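Local coordinates for protein coronin (Toxoplasma gondii, PDB 4OZU) that probably binds actin filaments, the part here being the WD40 beta-propeller domain of a longer coiled-coil-containing coronin, at residues Glu18-Gln23 / Gln327-Ile332; Val351-Gln356 / Gln360-Pro365. One frame throughout, in Å; residues are numbered along the deposited sequence.

Contact 1 of 2, residues Glu18-Gln23 / Gln327-Ile332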
# COMPACT_ATOMS: atom_id res chain seq x y z
N GLU A 18 17.35 -8.02 -5.77
CA GLU A 18 18.72 -7.61 -5.49
C GLU A 18 18.73 -6.54 -4.39
O GLU A 18 18.24 -5.43 -4.58
CB GLU A 18 19.39 -7.07 -6.75
CG GLU A 18 20.83 -6.63 -6.53
CD GLU A 18 21.57 -6.36 -7.82
OE1 GLU A 18 21.08 -5.55 -8.63
OE2 GLU A 18 22.64 -6.96 -8.02
N ALA A 19 19.26 -6.91 -3.23
CA ALA A 19 19.44 -5.96 -2.14
C ALA A 19 20.55 -4.99 -2.51
O ALA A 19 21.63 -5.41 -2.92
CB ALA A 19 19.76 -6.68 -0.84
N TRP A 20 20.30 -3.69 -2.38
CA TRP A 20 21.32 -2.69 -2.64
C TRP A 20 22.49 -2.82 -1.68
O TRP A 20 22.32 -3.19 -0.53
CB TRP A 20 20.74 -1.28 -2.51
CG TRP A 20 19.76 -0.89 -3.56
CD1 TRP A 20 18.97 -1.72 -4.30
CD2 TRP A 20 19.46 0.44 -3.99
NE1 TRP A 20 18.19 -0.98 -5.17
CE2 TRP A 20 18.48 0.35 -5.00
CE3 TRP A 20 19.93 1.70 -3.62
CZ2 TRP A 20 17.95 1.47 -5.63
CZ3 TRP A 20 19.41 2.81 -4.26
CH2 TRP A 20 18.43 2.69 -5.25
N LYS A 21 23.68 -2.47 -2.14
CA LYS A 21 24.82 -2.37 -1.24
C LYS A 21 24.62 -1.14 -0.34
O LYS A 21 24.94 -1.17 0.84
CB LYS A 21 26.13 -2.28 -2.02
CG LYS A 21 26.50 -3.58 -2.72
CD LYS A 21 26.89 -4.68 -1.73
CE LYS A 21 26.88 -6.06 -2.37
NZ LYS A 21 25.52 -6.50 -2.78
N GLN A 22 24.07 -0.08 -0.93
CA GLN A 22 23.79 1.14 -0.18
C GLN A 22 22.56 0.97 0.70
O GLN A 22 21.68 0.16 0.40
CB GLN A 22 23.57 2.31 -1.14
CG GLN A 22 24.82 2.74 -1.89
CD GLN A 22 24.54 3.82 -2.92
OE1 GLN A 22 24.74 5.00 -2.66
NE2 GLN A 22 24.06 3.41 -4.09
N GLN A 23 22.51 1.74 1.78
CA GLN A 23 21.39 1.71 2.72
C GLN A 23 21.11 3.11 3.24
O GLN A 23 21.99 3.97 3.22
CB GLN A 23 21.70 0.80 3.91
CG GLN A 23 22.07 -0.63 3.55
CD GLN A 23 22.57 -1.42 4.76
OE1 GLN A 23 23.20 -0.86 5.66
NE2 GLN A 23 22.30 -2.72 4.77
N GLN A 327 14.40 2.65 -14.76
CA GLN A 327 14.05 1.95 -15.98
C GLN A 327 15.27 1.38 -16.70
O GLN A 327 15.19 0.33 -17.33
CB GLN A 327 13.28 2.88 -16.92
CG GLN A 327 11.86 3.17 -16.44
CD GLN A 327 11.07 3.98 -17.45
OE1 GLN A 327 11.51 5.04 -17.90
NE2 GLN A 327 9.90 3.47 -17.83
N MET A 328 16.40 2.07 -16.59
CA MET A 328 17.60 1.62 -17.28
C MET A 328 18.20 0.37 -16.63
O MET A 328 19.06 -0.28 -17.22
CB MET A 328 18.64 2.74 -17.32
CG MET A 328 18.26 3.87 -18.26
SD MET A 328 17.89 3.30 -19.93
CE MET A 328 19.45 2.56 -20.40
N ARG A 329 17.72 0.02 -15.44
CA ARG A 329 18.18 -1.18 -14.76
C ARG A 329 17.18 -2.33 -14.88
O ARG A 329 17.37 -3.39 -14.29
CB ARG A 329 18.44 -0.88 -13.28
CG ARG A 329 19.64 0.03 -13.06
CD ARG A 329 20.15 -0.07 -11.63
NE ARG A 329 19.13 0.35 -10.67
CZ ARG A 329 18.74 -0.35 -9.61
NH1 ARG A 329 19.26 -1.54 -9.33
NH2 ARG A 329 17.80 0.15 -8.82
N ALA A 330 16.11 -2.10 -15.65
CA ALA A 330 15.02 -3.06 -15.79
C ALA A 330 14.42 -3.35 -14.42
O ALA A 330 13.93 -4.45 -14.16
CB ALA A 330 15.50 -4.35 -16.45
N GLU A 331 14.46 -2.35 -13.55
CA GLU A 331 13.80 -2.43 -12.25
C GLU A 331 12.30 -2.21 -12.44
O GLU A 331 11.91 -1.18 -12.99
CB GLU A 331 14.36 -1.38 -11.29
CG GLU A 331 13.75 -1.43 -9.89
CD GLU A 331 14.25 -0.30 -9.01
OE1 GLU A 331 14.10 0.88 -9.41
OE2 GLU A 331 14.79 -0.59 -7.92
N ILE A 332 11.47 -3.14 -11.99
CA ILE A 332 10.02 -2.96 -12.12
C ILE A 332 9.36 -2.63 -10.78
O ILE A 332 8.26 -2.08 -10.73
CB ILE A 332 9.33 -4.19 -12.75
CG1 ILE A 332 9.39 -5.40 -11.83
CG2 ILE A 332 9.96 -4.51 -14.11
CD1 ILE A 332 8.48 -6.52 -12.27
O HOH W 1 19.86 -3.65 -7.06

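Contact 2 of 2, residues Val351-Gln356 / Gln360-Pro365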
# COMPACT_ATOMS: atom_id res chain seq x y z
N VAL A 351 13.98 -7.63 -13.92
CA VAL A 351 13.88 -8.64 -14.97
C VAL A 351 15.25 -8.85 -15.60
O VAL A 351 15.83 -7.90 -16.12
CB VAL A 351 12.88 -8.23 -16.06
CG1 VAL A 351 12.80 -9.30 -17.15
CG2 VAL A 351 11.51 -7.98 -15.45
N PRO A 352 15.78 -10.09 -15.56
CA PRO A 352 17.09 -10.30 -16.17
C PRO A 352 17.02 -10.22 -17.68
O PRO A 352 16.19 -10.88 -18.30
CB PRO A 352 17.47 -11.72 -15.71
CG PRO A 352 16.16 -12.39 -15.47
CD PRO A 352 15.22 -11.33 -14.99
N ARG A 353 17.90 -9.40 -18.26
CA ARG A 353 17.97 -9.23 -19.70
C ARG A 353 19.42 -9.21 -20.12
O ARG A 353 20.29 -8.78 -19.35
CB ARG A 353 17.25 -7.95 -20.12
CG ARG A 353 15.73 -8.02 -20.02
CD ARG A 353 15.13 -8.90 -21.11
NE ARG A 353 13.70 -9.14 -20.93
CZ ARG A 353 12.74 -8.32 -21.33
NH1 ARG A 353 13.03 -7.17 -21.95
NH2 ARG A 353 11.47 -8.64 -21.12
N LYS A 354 19.69 -9.70 -21.33
CA LYS A 354 21.05 -9.78 -21.85
C LYS A 354 21.73 -8.42 -21.79
O LYS A 354 22.78 -8.26 -21.17
CB LYS A 354 21.03 -10.31 -23.28
CG LYS A 354 22.40 -10.44 -23.92
CD LYS A 354 22.28 -10.90 -25.37
CE LYS A 354 23.62 -10.86 -26.08
NZ LYS A 354 23.48 -11.14 -27.53
N ASN A 355 21.12 -7.43 -22.44
CA ASN A 355 21.65 -6.08 -22.45
C ASN A 355 21.17 -5.31 -21.23
O ASN A 355 20.09 -4.74 -21.23
CB ASN A 355 21.24 -5.35 -23.73
CG ASN A 355 21.58 -6.14 -24.98
OD1 ASN A 355 20.70 -6.51 -25.76
ND2 ASN A 355 22.86 -6.42 -25.16
N GLN A 356 21.99 -5.30 -20.18
CA GLN A 356 21.59 -4.70 -18.91
C GLN A 356 21.75 -3.18 -18.91
O GLN A 356 21.54 -2.54 -17.89
CB GLN A 356 22.39 -5.31 -17.76
CG GLN A 356 22.46 -6.83 -17.79
CD GLN A 356 23.21 -7.40 -16.60
OE1 GLN A 356 23.14 -6.87 -15.49
NE2 GLN A 356 23.95 -8.48 -16.84
N GLN A 360 14.60 -1.50 -21.78
CA GLN A 360 13.71 -2.60 -22.12
C GLN A 360 12.28 -2.08 -22.17
O GLN A 360 11.55 -2.14 -21.18
CB GLN A 360 13.84 -3.73 -21.09
CG GLN A 360 15.26 -4.23 -20.90
CD GLN A 360 15.82 -4.88 -22.15
OE1 GLN A 360 15.14 -5.66 -22.82
NE2 GLN A 360 17.06 -4.55 -22.49
N ALA A 361 11.90 -1.56 -23.33
CA ALA A 361 10.62 -0.88 -23.49
C ALA A 361 9.44 -1.78 -23.14
O ALA A 361 8.43 -1.31 -22.61
CB ALA A 361 10.47 -0.37 -24.91
N ASP A 362 9.57 -3.07 -23.42
CA ASP A 362 8.45 -3.98 -23.28
C ASP A 362 8.06 -4.20 -21.82
O ASP A 362 7.01 -4.78 -21.54
CB ASP A 362 8.77 -5.33 -23.93
CG ASP A 362 9.89 -6.06 -23.23
OD1 ASP A 362 10.95 -5.44 -22.99
OD2 ASP A 362 9.72 -7.26 -22.92
N LEU A 363 8.89 -3.75 -20.89
CA LEU A 363 8.63 -3.98 -19.47
C LEU A 363 7.83 -2.85 -18.82
O LEU A 363 7.43 -2.96 -17.66
CB LEU A 363 9.94 -4.17 -18.71
CG LEU A 363 10.74 -5.42 -19.04
CD1 LEU A 363 12.04 -5.39 -18.27
CD2 LEU A 363 9.96 -6.70 -18.73
N TYR A 364 7.58 -1.78 -19.57
CA TYR A 364 6.98 -0.58 -18.99
C TYR A 364 5.76 -0.09 -19.75
O TYR A 364 5.84 0.82 -20.58
CB TYR A 364 8.04 0.53 -18.92
CG TYR A 364 9.20 0.12 -18.06
CD1 TYR A 364 9.09 0.13 -16.67
CD2 TYR A 364 10.38 -0.33 -18.62
CE1 TYR A 364 10.14 -0.26 -15.87
CE2 TYR A 364 11.43 -0.73 -17.82
CZ TYR A 364 11.31 -0.69 -16.46
OH TYR A 364 12.37 -1.09 -15.67
N PRO A 365 4.59 -0.70 -19.46
CA PRO A 365 3.33 -0.14 -19.97
C PRO A 365 3.05 1.21 -19.33
O PRO A 365 3.71 1.57 -18.35
CB PRO A 365 2.29 -1.18 -19.55
CG PRO A 365 3.07 -2.42 -19.18
CD PRO A 365 4.39 -1.93 -18.69

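Contact 1 of 2, residues Glu18-Gln23 / Gln327-Ile332
Trp20 brings the CZ2-CE2-NE1 side of its indole to NH2 of Arg329, with CZ2 3.5 Å from that nitrogen. The two planes stand 85° apart, almost perpendicular, and NH2 approaches the ring obliquely. Arg329 gets there by a bend in its chain about the CG-CD bond (chi3 -61°). Its NH2 then makes a salt bridge with Glu331 OE2 at 3.2 Å, while NE is paired with Asp326. Glu331 OE2 also lies at the edge of the indole, 4.4 Å from Trp20 NE1, but the N-H of NE1 is bonded to Ser348. That serine hydroxyl also meets Arg329 and Glu331, and it belongs to strand 343-350, which runs between strands 16-25 and 331-339 in one blade of the WD40 propeller; the contact therefore reaches across a middle strand. A water also bridges the segments: it donates to Glu18 OE1 at 2.8 Å and accepts from Arg329 NH1 at 3.2 Å. The direct gap between Glu18 OE1 and Arg329 NH1 is 4.5 Å, too long for a salt bridge, though the opposite charges probably still attract.

Contact 2 of 2, residues Val351-Gln356 / Gln360-Pro365
Charge pairing leads: the guanidinium of Arg353 meets the carboxylate of Asp362 end-on, NH1 to OD1 and NH2 to OD2, both 2.9 Å. Each oxygen uses its syn lone pair, and the two flat groups are nearly coplanar, 25° apart. The NH1 bond is almost straight at 175°; OD2 sits somewhat off the guanidinium plane, and the NH2 bond is more bent. Asp362 offers its carboxylate from the first-torsion position between the backbone N and the carbonyl carbon (chi1 65°).

A hydrogen bond to an uncharged acceptor adds to this. NH1 of Arg353 also donates to Gln360 OE1 at 2.7 Å, in the guanidinium plane, while the amide stands steeply across that plane. With two acceptors on NH1, rotation of the guanidinium is well restrained. The amide's other end, NE2, is hydrogen-bonded to Val358 O, which probably helps hold OE1 toward the arginine.

Leucine packing completes the set. Leu363 places CD1 over one face of the guanidinium, off toward its rim, and CD2 lies 3.4 Å from Arg353 NH2. The apolar pair proper is Leu363 with Val351, which meet tip to tip, CD1 3.7 Å from CB of the valine.

Taken together, this is a short loop between strands of a WD40 propeller, folded back on itself by a bidentate arginine-aspartate salt bridge beside a 3-10 turn at 361-363.

In the fold
Starting from the N terminus, strand 16-25 supplies the first half of contact 1, and the chain then passes round the other blades, re-enters this sheet at strand 317-319, and reaches 327-332, where contact 1 closes. That loop of about 300 residues joins early and late strands in one sheet, as in the ring closure of a propeller. Strand 331-339 turns back into 343-350, and contact 2 then closes a short loop, 351-356 with 360-365. The two are in series, neither nested nor crossed, with centres about 13 Å apart. They touch directly: Tyr364 OH probably hydrogen-bonds to Glu331 O, and Val351 N to Ala330 O, tying the late loop onto the start of strand 331-339.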